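Local coordinates for protein histone-lysine N-methyltransferase, H3 lysine-9 specific SUVH6 (Arabidopsis thaliana, PDB 6A5N) that acts as a histone H3 lysine methyltransferase and holds DNA carrying 5-methylcytosine in its SRA domain, at residues L42-E47 against F78-E83; V112-Y117 against K177-H182; P170-R175 against D193-V198. The protein carries 1 engineered substitution. One frame throughout, in Å; residues are numbered along the deposited sequence.

Contact 1: L42-E47 against F78-E83. With nucleotides of chain B; nucleotides of chain C.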
# COMPACT_ATOMS: atom_id res chain seq x y z
N LEU A 42 3.05 17.33 -14.89
CA LEU A 42 3.99 16.81 -13.89
C LEU A 42 3.92 15.29 -13.79
O LEU A 42 2.85 14.74 -13.52
CB LEU A 42 3.70 17.43 -12.53
CG LEU A 42 4.30 16.82 -11.27
CD1 LEU A 42 5.80 17.08 -11.20
CD2 LEU A 42 3.58 17.37 -10.05
N ARG A 43 5.05 14.62 -14.01
CA ARG A 43 5.12 13.17 -13.80
C ARG A 43 5.97 12.81 -12.58
O ARG A 43 7.21 12.74 -12.67
CB ARG A 43 5.68 12.48 -15.06
CG ARG A 43 5.01 12.90 -16.36
CD ARG A 43 3.71 12.15 -16.61
NE ARG A 43 3.81 11.23 -17.74
CZ ARG A 43 4.13 9.94 -17.63
NH1 ARG A 43 4.21 9.17 -18.70
NH2 ARG A 43 4.36 9.42 -16.43
N ILE A 44 5.32 12.56 -11.45
CA ILE A 44 6.05 12.19 -10.24
C ILE A 44 6.75 10.84 -10.43
O ILE A 44 7.83 10.62 -9.87
CB ILE A 44 5.13 12.15 -8.98
CG1 ILE A 44 3.92 11.24 -9.17
CG2 ILE A 44 4.67 13.56 -8.59
CD1 ILE A 44 3.25 10.81 -7.85
N ASP A 45 6.17 9.95 -11.24
CA ASP A 45 6.80 8.64 -11.50
C ASP A 45 8.18 8.77 -12.14
O ASP A 45 9.12 8.08 -11.73
CB ASP A 45 5.90 7.75 -12.38
CG ASP A 45 5.42 8.44 -13.66
OD1 ASP A 45 5.34 9.68 -13.70
OD2 ASP A 45 5.12 7.72 -14.64
N PHE A 46 8.32 9.68 -13.11
CA PHE A 46 9.58 9.87 -13.80
C PHE A 46 10.64 10.44 -12.87
O PHE A 46 11.76 9.92 -12.81
CB PHE A 46 9.39 10.77 -15.01
CG PHE A 46 8.69 10.10 -16.17
CD1 PHE A 46 8.59 8.72 -16.24
CD2 PHE A 46 8.14 10.86 -17.19
CE1 PHE A 46 7.94 8.11 -17.30
CE2 PHE A 46 7.50 10.26 -18.26
CZ PHE A 46 7.40 8.88 -18.31
N GLU A 47 10.30 11.51 -12.14
CA GLU A 47 11.25 12.15 -11.23
C GLU A 47 11.65 11.24 -10.07
O GLU A 47 12.84 11.13 -9.76
CB GLU A 47 10.65 13.47 -10.72
CG GLU A 47 10.57 14.53 -11.81
CD GLU A 47 9.77 15.75 -11.41
OE1 GLU A 47 9.96 16.25 -10.27
OE2 GLU A 47 8.96 16.20 -12.25
N PHE A 78 0.98 -2.73 -8.60
CA PHE A 78 1.73 -1.53 -8.92
C PHE A 78 0.77 -0.42 -9.35
O PHE A 78 -0.40 -0.69 -9.64
CB PHE A 78 2.77 -1.85 -10.00
CG PHE A 78 3.65 -3.02 -9.64
CD1 PHE A 78 3.28 -4.32 -9.98
CD2 PHE A 78 4.85 -2.81 -8.96
CE1 PHE A 78 4.09 -5.38 -9.64
CE2 PHE A 78 5.67 -3.88 -8.63
CZ PHE A 78 5.28 -5.16 -8.96
N GLN A 79 1.24 0.82 -9.35
CA GLN A 79 0.38 1.93 -9.74
C GLN A 79 0.94 2.47 -11.03
O GLN A 79 0.21 2.94 -11.90
CB GLN A 79 0.32 3.01 -8.64
CG GLN A 79 -0.34 2.54 -7.33
CD GLN A 79 -0.43 3.61 -6.25
OE1 GLN A 79 -0.36 4.82 -6.53
NE2 GLN A 79 -0.60 3.18 -5.00
N TYR A 80 2.26 2.36 -11.15
CA TYR A 80 2.97 2.88 -12.30
C TYR A 80 3.70 1.80 -13.09
O TYR A 80 4.31 0.88 -12.51
CB TYR A 80 3.97 3.96 -11.86
CG TYR A 80 3.31 5.25 -11.40
CD1 TYR A 80 2.85 6.18 -12.33
CD2 TYR A 80 3.16 5.54 -10.05
CE1 TYR A 80 2.25 7.36 -11.92
CE2 TYR A 80 2.56 6.71 -9.64
CZ TYR A 80 2.11 7.62 -10.58
OH TYR A 80 1.52 8.79 -10.17
N ARG A 81 3.66 1.92 -14.41
CA ARG A 81 4.47 1.10 -15.29
C ARG A 81 5.94 1.22 -14.93
O ARG A 81 6.73 0.29 -15.11
CB ARG A 81 4.21 1.50 -16.74
CG ARG A 81 2.93 0.91 -17.32
CD ARG A 81 3.13 -0.59 -17.64
NE ARG A 81 4.31 -0.72 -18.48
CZ ARG A 81 4.27 -0.65 -19.80
NH1 ARG A 81 3.11 -0.50 -20.43
NH2 ARG A 81 5.38 -0.75 -20.51
N MET A 82 6.31 2.37 -14.38
CA MET A 82 7.70 2.66 -14.04
C MET A 82 8.27 1.77 -12.92
O MET A 82 9.49 1.48 -12.89
CB MET A 82 7.80 4.13 -13.66
CG MET A 82 9.12 4.73 -14.01
SD MET A 82 9.51 4.45 -15.76
CE MET A 82 11.27 4.84 -15.70
N GLU A 83 7.39 1.34 -12.02
CA GLU A 83 7.76 0.45 -10.93
C GLU A 83 8.27 -0.88 -11.48
O GLU A 83 9.28 -1.42 -11.00
CB GLU A 83 6.55 0.22 -10.02
CG GLU A 83 5.87 1.50 -9.56
CD GLU A 83 4.89 1.25 -8.45
OE1 GLU A 83 5.30 0.72 -7.40
OE2 GLU A 83 3.69 1.56 -8.64
P DG B 10 1.11 4.47 -16.30
OP1 DG B 10 2.15 4.16 -15.29
OP2 DG B 10 -0.20 3.76 -16.24
O5' DG B 10 0.71 6.02 -16.22
C5' DG B 10 1.72 6.97 -16.01
C4' DG B 10 1.24 8.34 -16.43
O4' DG B 10 0.97 8.36 -17.85
C3' DG B 10 -0.06 8.80 -15.76
O3' DG B 10 0.23 9.92 -14.94
C2' DG B 10 -0.99 9.16 -16.94
C1' DG B 10 0.01 9.35 -18.08
N9 DG B 10 -0.54 9.20 -19.43
C8 DG B 10 -1.38 8.22 -19.89
N7 DG B 10 -1.70 8.35 -21.15
C5 DG B 10 -1.02 9.49 -21.56
C6 DG B 10 -0.98 10.13 -22.82
O6 DG B 10 -1.54 9.80 -23.88
N1 DG B 10 -0.16 11.27 -22.80
C2 DG B 10 0.51 11.72 -21.68
N2 DG B 10 1.24 12.83 -21.83
N3 DG B 10 0.47 11.13 -20.50
C4 DG B 10 -0.30 10.02 -20.51
P DA C 9 11.51 11.72 -20.27
OP1 DA C 9 11.68 12.61 -19.10
OP2 DA C 9 12.27 11.95 -21.52
O5' DA C 9 11.80 10.22 -19.80
C5' DA C 9 10.85 9.57 -18.96
C4' DA C 9 11.24 8.14 -18.71
O4' DA C 9 10.72 7.31 -19.77
C3' DA C 9 12.75 7.90 -18.69
O3' DA C 9 13.07 6.91 -17.72
C2' DA C 9 13.08 7.44 -20.11
C1' DA C 9 11.74 6.93 -20.66
N9 DA C 9 11.42 7.44 -22.00
C8 DA C 9 11.83 8.62 -22.57
N7 DA C 9 11.38 8.82 -23.78
C5 DA C 9 10.62 7.69 -24.04
C6 DA C 9 9.87 7.28 -25.17
N6 DA C 9 9.77 8.00 -26.29
N1 DA C 9 9.23 6.09 -25.09
C2 DA C 9 9.33 5.37 -23.97
N3 DA C 9 10.00 5.64 -22.85
C4 DA C 9 10.63 6.82 -22.96
P DA B 9 -0.27 0.79 -20.79
OP1 DA B 9 -0.00 -0.32 -19.85
OP2 DA B 9 -1.31 1.79 -20.44
O5' DA B 9 1.12 1.56 -21.01
C5' DA B 9 1.12 2.98 -21.20
C4' DA B 9 1.86 3.67 -20.06
O4' DA B 9 2.38 4.93 -20.53
C3' DA B 9 0.97 4.06 -18.91
O3' DA B 9 1.79 4.34 -17.75
C2' DA B 9 0.29 5.32 -19.45
C1' DA B 9 1.43 5.95 -20.26
N9 DA B 9 1.03 6.51 -21.54
C8 DA B 9 -0.03 6.11 -22.30
N7 DA B 9 -0.15 6.76 -23.42
C5 DA B 9 0.93 7.65 -23.40
C6 DA B 9 1.38 8.63 -24.31
N6 DA B 9 0.77 8.90 -25.47
N1 DA B 9 2.48 9.33 -23.98
C2 DA B 9 3.09 9.07 -22.82
N3 DA B 9 2.76 8.18 -21.88
C4 DA B 9 1.66 7.50 -22.24

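Contact 2: V112-Y117 against K177-H182. With nucleotides of chain B.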
# COMPACT_ATOMS: atom_id res chain seq x y z
N VAL A 112 2.32 -6.78 -21.05
CA VAL A 112 1.37 -5.97 -20.31
C VAL A 112 0.06 -5.89 -21.09
O VAL A 112 0.05 -5.39 -22.22
CB VAL A 112 1.92 -4.56 -20.05
CG1 VAL A 112 0.81 -3.61 -19.58
CG2 VAL A 112 3.03 -4.62 -19.02
N ALA A 113 -1.02 -6.41 -20.51
CA ALA A 113 -2.35 -6.30 -21.12
C ALA A 113 -3.20 -5.27 -20.35
O ALA A 113 -3.87 -5.61 -19.37
CB ALA A 113 -3.06 -7.66 -21.15
N SER A 114 -3.18 -4.03 -20.85
CA SER A 114 -3.81 -2.88 -20.21
C SER A 114 -5.17 -2.50 -20.78
O SER A 114 -5.78 -1.55 -20.31
CB SER A 114 -2.89 -1.66 -20.33
OG SER A 114 -1.80 -1.72 -19.45
N GLY A 115 -5.61 -3.20 -21.82
CA GLY A 115 -6.86 -2.84 -22.47
C GLY A 115 -6.72 -1.80 -23.57
O GLY A 115 -7.69 -1.17 -23.97
N GLY A 116 -5.49 -1.64 -24.05
CA GLY A 116 -5.22 -0.74 -25.16
C GLY A 116 -5.71 -1.32 -26.48
O GLY A 116 -6.37 -0.62 -27.26
N TYR A 117 -5.37 -2.58 -26.73
CA TYR A 117 -5.91 -3.31 -27.88
C TYR A 117 -7.08 -4.15 -27.37
O TYR A 117 -7.43 -4.05 -26.19
CB TYR A 117 -4.86 -4.23 -28.52
CG TYR A 117 -3.62 -3.54 -29.07
CD1 TYR A 117 -2.64 -3.03 -28.22
CD2 TYR A 117 -3.41 -3.43 -30.44
CE1 TYR A 117 -1.51 -2.42 -28.71
CE2 TYR A 117 -2.27 -2.82 -30.95
CZ TYR A 117 -1.33 -2.31 -30.07
OH TYR A 117 -0.20 -1.70 -30.55
N LYS A 177 -5.75 -2.75 -14.91
CA LYS A 177 -7.21 -2.63 -14.86
C LYS A 177 -7.60 -1.62 -15.95
O LYS A 177 -6.74 -0.88 -16.38
CB LYS A 177 -7.69 -2.19 -13.47
CG LYS A 177 -7.17 -0.86 -12.93
CD LYS A 177 -7.71 -0.58 -11.52
CE LYS A 177 -9.23 -0.46 -11.53
NZ LYS A 177 -9.83 -0.25 -10.17
N HIS A 178 -8.83 -1.61 -16.48
CA HIS A 178 -8.99 -0.65 -17.61
C HIS A 178 -8.87 0.76 -17.08
O HIS A 178 -9.62 1.16 -16.19
CB HIS A 178 -10.29 -0.71 -18.44
CG HIS A 178 -10.31 -1.81 -19.44
ND1 HIS A 178 -9.16 -2.48 -19.83
CD2 HIS A 178 -11.27 -2.15 -20.33
CE1 HIS A 178 -9.47 -3.34 -20.78
NE2 HIS A 178 -10.73 -3.13 -21.13
N LYS A 179 -7.92 1.49 -17.65
CA LYS A 179 -7.65 2.82 -17.18
C LYS A 179 -8.67 3.78 -17.79
O LYS A 179 -8.60 4.06 -18.98
CB LYS A 179 -6.23 3.21 -17.53
CG LYS A 179 -5.26 3.07 -16.37
CD LYS A 179 -3.82 2.96 -16.85
CE LYS A 179 -3.62 1.70 -17.67
NZ LYS A 179 -3.30 1.96 -19.10
N SER A 180 -9.63 4.22 -16.97
CA SER A 180 -10.46 5.37 -17.32
C SER A 180 -9.82 6.62 -16.70
O SER A 180 -9.22 6.52 -15.62
CB SER A 180 -11.91 5.20 -16.82
OG SER A 180 -12.01 5.17 -15.40
N THR A 181 -9.91 7.77 -17.36
CA THR A 181 -9.36 9.02 -16.82
C THR A 181 -10.37 9.64 -15.85
O THR A 181 -10.10 10.66 -15.20
CB THR A 181 -8.98 10.04 -17.92
OG1 THR A 181 -8.47 9.34 -19.07
CG2 THR A 181 -7.92 11.02 -17.43
N HIS A 182 -11.54 9.01 -15.77
CA HIS A 182 -12.41 9.07 -14.60
C HIS A 182 -11.52 8.95 -13.36
O HIS A 182 -11.72 9.67 -12.38
CB HIS A 182 -13.47 7.96 -14.66
CG HIS A 182 -14.21 7.72 -13.37
ND1 HIS A 182 -14.09 6.55 -12.65
CD2 HIS A 182 -15.10 8.49 -12.69
CE1 HIS A 182 -14.85 6.61 -11.58
NE2 HIS A 182 -15.48 7.77 -11.58
N1 5CM B 8 -0.90 -2.95 -24.57
C2 5CM B 8 -2.09 -3.50 -24.25
N3 5CM B 8 -2.49 -4.69 -24.87
C4 5CM B 8 -1.73 -5.25 -25.90
C5 5CM B 8 -0.55 -4.64 -26.30
C5A 5CM B 8 0.22 -5.17 -27.31
C6 5CM B 8 -0.16 -3.48 -25.65
O2 5CM B 8 -2.75 -3.05 -23.33
N4 5CM B 8 -2.07 -6.36 -26.54
C1' 5CM B 8 -0.33 -1.65 -24.10
C2' 5CM B 8 1.00 -1.12 -23.84
C3' 5CM B 8 0.26 0.28 -23.37
C4' 5CM B 8 -0.50 0.66 -24.65
O4' 5CM B 8 -1.03 -0.67 -24.88
O3' 5CM B 8 -0.64 0.16 -22.23
C5' 5CM B 8 0.94 0.67 -25.18
O5' 5CM B 8 0.87 0.30 -26.56
P 5CM B 8 2.08 -0.43 -27.38
OP1 5CM B 8 2.57 -1.64 -26.69
OP2 5CM B 8 1.69 -0.49 -28.80
P DA B 9 -0.27 0.79 -20.79
OP1 DA B 9 -0.00 -0.32 -19.85
OP2 DA B 9 -1.31 1.79 -20.44
O5' DA B 9 1.12 1.56 -21.01
C5' DA B 9 1.12 2.98 -21.20
C4' DA B 9 1.86 3.67 -20.06
O4' DA B 9 2.38 4.93 -20.53
C3' DA B 9 0.97 4.06 -18.91
O3' DA B 9 1.79 4.34 -17.75
C2' DA B 9 0.29 5.32 -19.45
C1' DA B 9 1.43 5.95 -20.26
N9 DA B 9 1.03 6.51 -21.54
C8 DA B 9 -0.03 6.11 -22.30
N7 DA B 9 -0.15 6.76 -23.42
C5 DA B 9 0.93 7.65 -23.40
C6 DA B 9 1.38 8.63 -24.31
N6 DA B 9 0.77 8.90 -25.47
N1 DA B 9 2.48 9.33 -23.98
C2 DA B 9 3.09 9.07 -22.82
N3 DA B 9 2.76 8.18 -21.88
C4 DA B 9 1.66 7.50 -22.24

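Contact 3: P170-R175 against D193-V198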
# COMPACT_ATOMS: atom_id res chain seq x y z
N PRO A 170 8.94 -19.21 -20.73
CA PRO A 170 7.80 -18.56 -20.08
C PRO A 170 7.81 -17.04 -20.26
O PRO A 170 8.85 -16.45 -20.57
CB PRO A 170 7.97 -18.94 -18.61
CG PRO A 170 9.45 -18.98 -18.44
CD PRO A 170 9.98 -19.58 -19.75
N VAL A 171 6.65 -16.44 -20.05
CA VAL A 171 6.44 -15.00 -20.22
C VAL A 171 5.75 -14.47 -18.97
O VAL A 171 4.76 -15.06 -18.51
CB VAL A 171 5.58 -14.70 -21.45
CG1 VAL A 171 5.33 -13.20 -21.57
CG2 VAL A 171 6.25 -15.24 -22.71
N ARG A 172 6.26 -13.38 -18.41
CA ARG A 172 5.58 -12.73 -17.29
C ARG A 172 4.38 -11.96 -17.83
O ARG A 172 4.50 -11.21 -18.82
CB ARG A 172 6.55 -11.81 -16.51
CG ARG A 172 7.53 -12.57 -15.61
CD ARG A 172 8.47 -11.68 -14.81
NE ARG A 172 9.15 -10.71 -15.66
CZ ARG A 172 10.29 -10.93 -16.31
NH1 ARG A 172 10.90 -12.11 -16.22
NH2 ARG A 172 10.82 -9.98 -17.05
N VAL A 173 3.22 -12.17 -17.21
CA VAL A 173 2.00 -11.45 -17.53
C VAL A 173 1.59 -10.53 -16.37
O VAL A 173 1.32 -11.02 -15.24
CB VAL A 173 0.83 -12.39 -17.87
CG1 VAL A 173 -0.49 -11.63 -17.86
CG2 VAL A 173 1.03 -13.03 -19.22
N ILE A 174 1.60 -9.23 -16.67
CA ILE A 174 0.99 -8.17 -15.86
C ILE A 174 -0.30 -7.72 -16.53
O ILE A 174 -0.27 -7.29 -17.69
CB ILE A 174 1.91 -6.91 -15.71
CG1 ILE A 174 3.32 -7.27 -15.23
CG2 ILE A 174 1.27 -5.85 -14.80
CD1 ILE A 174 4.32 -7.35 -16.35
N ARG A 175 -1.44 -7.80 -15.84
CA ARG A 175 -2.65 -7.18 -16.35
C ARG A 175 -2.93 -5.85 -15.64
O ARG A 175 -2.87 -5.78 -14.41
CB ARG A 175 -3.86 -8.12 -16.22
CG ARG A 175 -4.21 -8.52 -14.80
CD ARG A 175 -5.54 -9.28 -14.73
NE ARG A 175 -6.66 -8.45 -15.16
CZ ARG A 175 -7.28 -7.58 -14.38
NH1 ARG A 175 -6.89 -7.43 -13.11
NH2 ARG A 175 -8.28 -6.85 -14.84
N ASP A 193 0.35 -11.24 -12.71
CA ASP A 193 -0.46 -12.44 -12.71
C ASP A 193 0.42 -13.67 -12.82
O ASP A 193 0.04 -14.76 -12.37
CB ASP A 193 -1.49 -12.43 -13.85
CG ASP A 193 -2.83 -11.83 -13.45
OD1 ASP A 193 -3.06 -11.58 -12.24
OD2 ASP A 193 -3.67 -11.67 -14.35
N GLY A 194 1.58 -13.52 -13.45
CA GLY A 194 2.56 -14.59 -13.31
C GLY A 194 3.19 -15.14 -14.57
O GLY A 194 3.57 -14.38 -15.45
N LEU A 195 3.31 -16.46 -14.65
CA LEU A 195 4.08 -17.06 -15.74
C LEU A 195 3.21 -17.85 -16.70
O LEU A 195 2.40 -18.69 -16.29
CB LEU A 195 5.20 -17.92 -15.16
CG LEU A 195 6.29 -17.11 -14.44
CD1 LEU A 195 7.35 -17.99 -13.83
CD2 LEU A 195 6.92 -16.14 -15.39
N TYR A 196 3.39 -17.57 -17.99
CA TYR A 196 2.59 -18.17 -19.06
C TYR A 196 3.46 -18.80 -20.17
O TYR A 196 4.58 -18.37 -20.40
CB TYR A 196 1.68 -17.10 -19.68
CG TYR A 196 0.49 -16.71 -18.82
CD1 TYR A 196 -0.80 -17.03 -19.21
CD2 TYR A 196 0.66 -16.00 -17.64
CE1 TYR A 196 -1.89 -16.67 -18.44
CE2 TYR A 196 -0.43 -15.63 -16.87
CZ TYR A 196 -1.69 -15.96 -17.27
OH TYR A 196 -2.78 -15.61 -16.50
N LEU A 197 2.93 -19.80 -20.86
CA LEU A 197 3.57 -20.30 -22.08
C LEU A 197 2.77 -19.86 -23.30
O LEU A 197 1.54 -19.89 -23.28
CB LEU A 197 3.71 -21.83 -22.06
CG LEU A 197 4.72 -22.39 -21.06
CD1 LEU A 197 4.81 -23.90 -21.14
CD2 LEU A 197 6.08 -21.76 -21.27
N VAL A 198 3.48 -19.43 -24.34
CA VAL A 198 2.83 -19.07 -25.60
C VAL A 198 2.63 -20.36 -26.41
O VAL A 198 3.58 -21.10 -26.65
CB VAL A 198 3.67 -18.05 -26.39
CG1 VAL A 198 2.82 -17.34 -27.41
CG2 VAL A 198 4.25 -17.05 -25.44

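Contact 1: L42-E47 against F78-E83
At the DNA-binding surface of the SUVH6 SRA region, the start of helix 44-54 meets the turn leading into helix 81-87, where Asp45 lies over Tyr80. Asp45 CB sits 3.7 Å from the centroid of the Tyr80 ring, a CH-pi contact over one face, and the carboxylate plane is tilted 30° from the ring. With chi1 at 52°, Asp45 CG stands between the backbone N and the carbonyl carbon, which brings the carboxylate over the CD1 side of the ring and toward Arg43. Ile44 crosses the phenol end of the same ring at about a right angle, its CD1 3.5 Å from Tyr80 OH. Farther along, Met82 SD makes a Met-aromatic contact at the edge of Phe46, 5.5 Å from the ring centroid.

These side chains border a layered arrangement spanning two DNA strands. The Phe46 ring carries C5' of DA9 of chain C over one face and the Arg43 guanidinium over the other; the far face of that guanidinium meets C4' of DG10 of chain B. Arg43 NH2 also forms a salt bridge with Asp45 OD2 at 2.6 Å, weak as a hydrogen bond. On the second segment, Arg81 N donates a nearly straight bond (165°) of 2.8 Å to OP1 of DG10 of chain B, and Arg81 NH1 reaches OP1 of DA9 of chain B at 3.2 Å. Carbonyls of Pro92 and Gln94 also receive bonds from this guanidinium. Glu83 OE2 accepts from both Gln79 N and Tyr80 N, tying down the turn that presents Arg81 N. The two segments thus join through apolar, CH-pi and Met-aromatic packing; Arg81 faces the phosphates, whereas Arg43 lies between Phe46 and a sugar, its charge probably offset in part by Asp45.

Contact 2: V112-Y117 against K177-H182
The O2 atom of 5CM8 of chain B is gripped by two amides of the loop that follows strand 105-113: Ser114 N donates to it at 2.7 Å and Gly116 N at 3.2 Å. Ser114 also touches the other segment, its CB lying 3.8 Å from Lys179 NZ. The methylated cytosine is seated on the protein from further along the loop as well, since Tyr117 CD1 lies 3.3 Å from C5 of the base and Tyr117 OH bonds to OP2 of the same nucleotide at 2.8 Å. Tyr117 thus touches both base and phosphate; with the two amides on O2, this is consistent with the SRA mode of binding, in which a methylated cytosine is flipped out of the duplex into a pocket.

The next phosphate, that of DA9 of chain B, draws the two segments together. Ser114 OG is directed at OP1 and Lys179 NZ at OP2; both hydrogen bonds are modelled so short that their lengths are doubtful. Lys179 gets there by bending at chi3 (-63°) and chi4 (114°), which turns the ammonium back toward the loop of Ser114. Direct protein contact is slighter. His178 swings its ring toward the Ser114-Gly115 link, with ND1 3.5 Å from Ser114 O, not a hydrogen bond; the ring is modelled too close to Gly115 CA, so its exact place is doubtful. Gly115 has a positive phi of 87°, at which any CB would run into the carbonyl O of Ser114, and a CB on Gly116 would collide with O4' of 5CM8 of chain B.

Contact 3: P170-R175 against D193-V198
Val173 lays CG2 over one face of the Tyr196 ring, 3.4 Å from CD2, the two side chains crossing at about a right angle. On the same side of the sheet Val171 CG2 meets Val198 CG2 at 3.8 Å, and helix 156-167 packs against Val198. The other side carries Arg172 and Leu195, which lie alongside each other, Arg172 CG 3.6 Å from Leu195 CD2; the guanidinium hydrogen-bonds the carbonyls of Ile65, Gly67 and Ile89. Between these layers the strands pair antiparallel within the SRA sheet. Val171 N bonds to Tyr196 O and Tyr196 N to Val171 O, each at 2.9 Å. Val173, by contrast, faces a classic beta bulge: Val173 O accepts from both Asp193 N, at 2.7 Å, and Gly194 N, at 3.1 Å. Gly194, at phi 130° and psi -137°, occupies a conformation in which a CB would strike the carbonyl O of Asp193.

At the polar edge the bulge brings Asp193 OD2 to 3.1 Å from Arg175 CD, beside the aliphatic shaft, with NE 4.5 Å away, beyond a salt bridge. Were Asp193 replaced by alanine, Arg175 would probably lose this nearby opposite charge, and a gap would open beside its CG and CD. The bulge is thus secured by backbone amides, and the charges of Asp193 and Arg175 probably add only a longer-range attraction.

How the contacts relate
Contacts 1 and 3 are buried, whereas contact 2 lies at the surface and is held together largely by the DNA. Contacts 2 and 3 share a sheet: strands 105-113 and 171-176 are parallel neighbours, joined by a probable hydrogen bond between Ala113 N and Ile174 O, and their segments alternate along the chain. Contact 3 is sheet packing made of backbone bonds and apolar side chains, its nearest atom about 7 Å from the nucleic acid. Contact 1 joins two helix starts rather than strands and touches contact 2 where Arg81 packs on Val112. Both address the phosphate of DA9 of chain B, but contact 2 alone holds the methylated base.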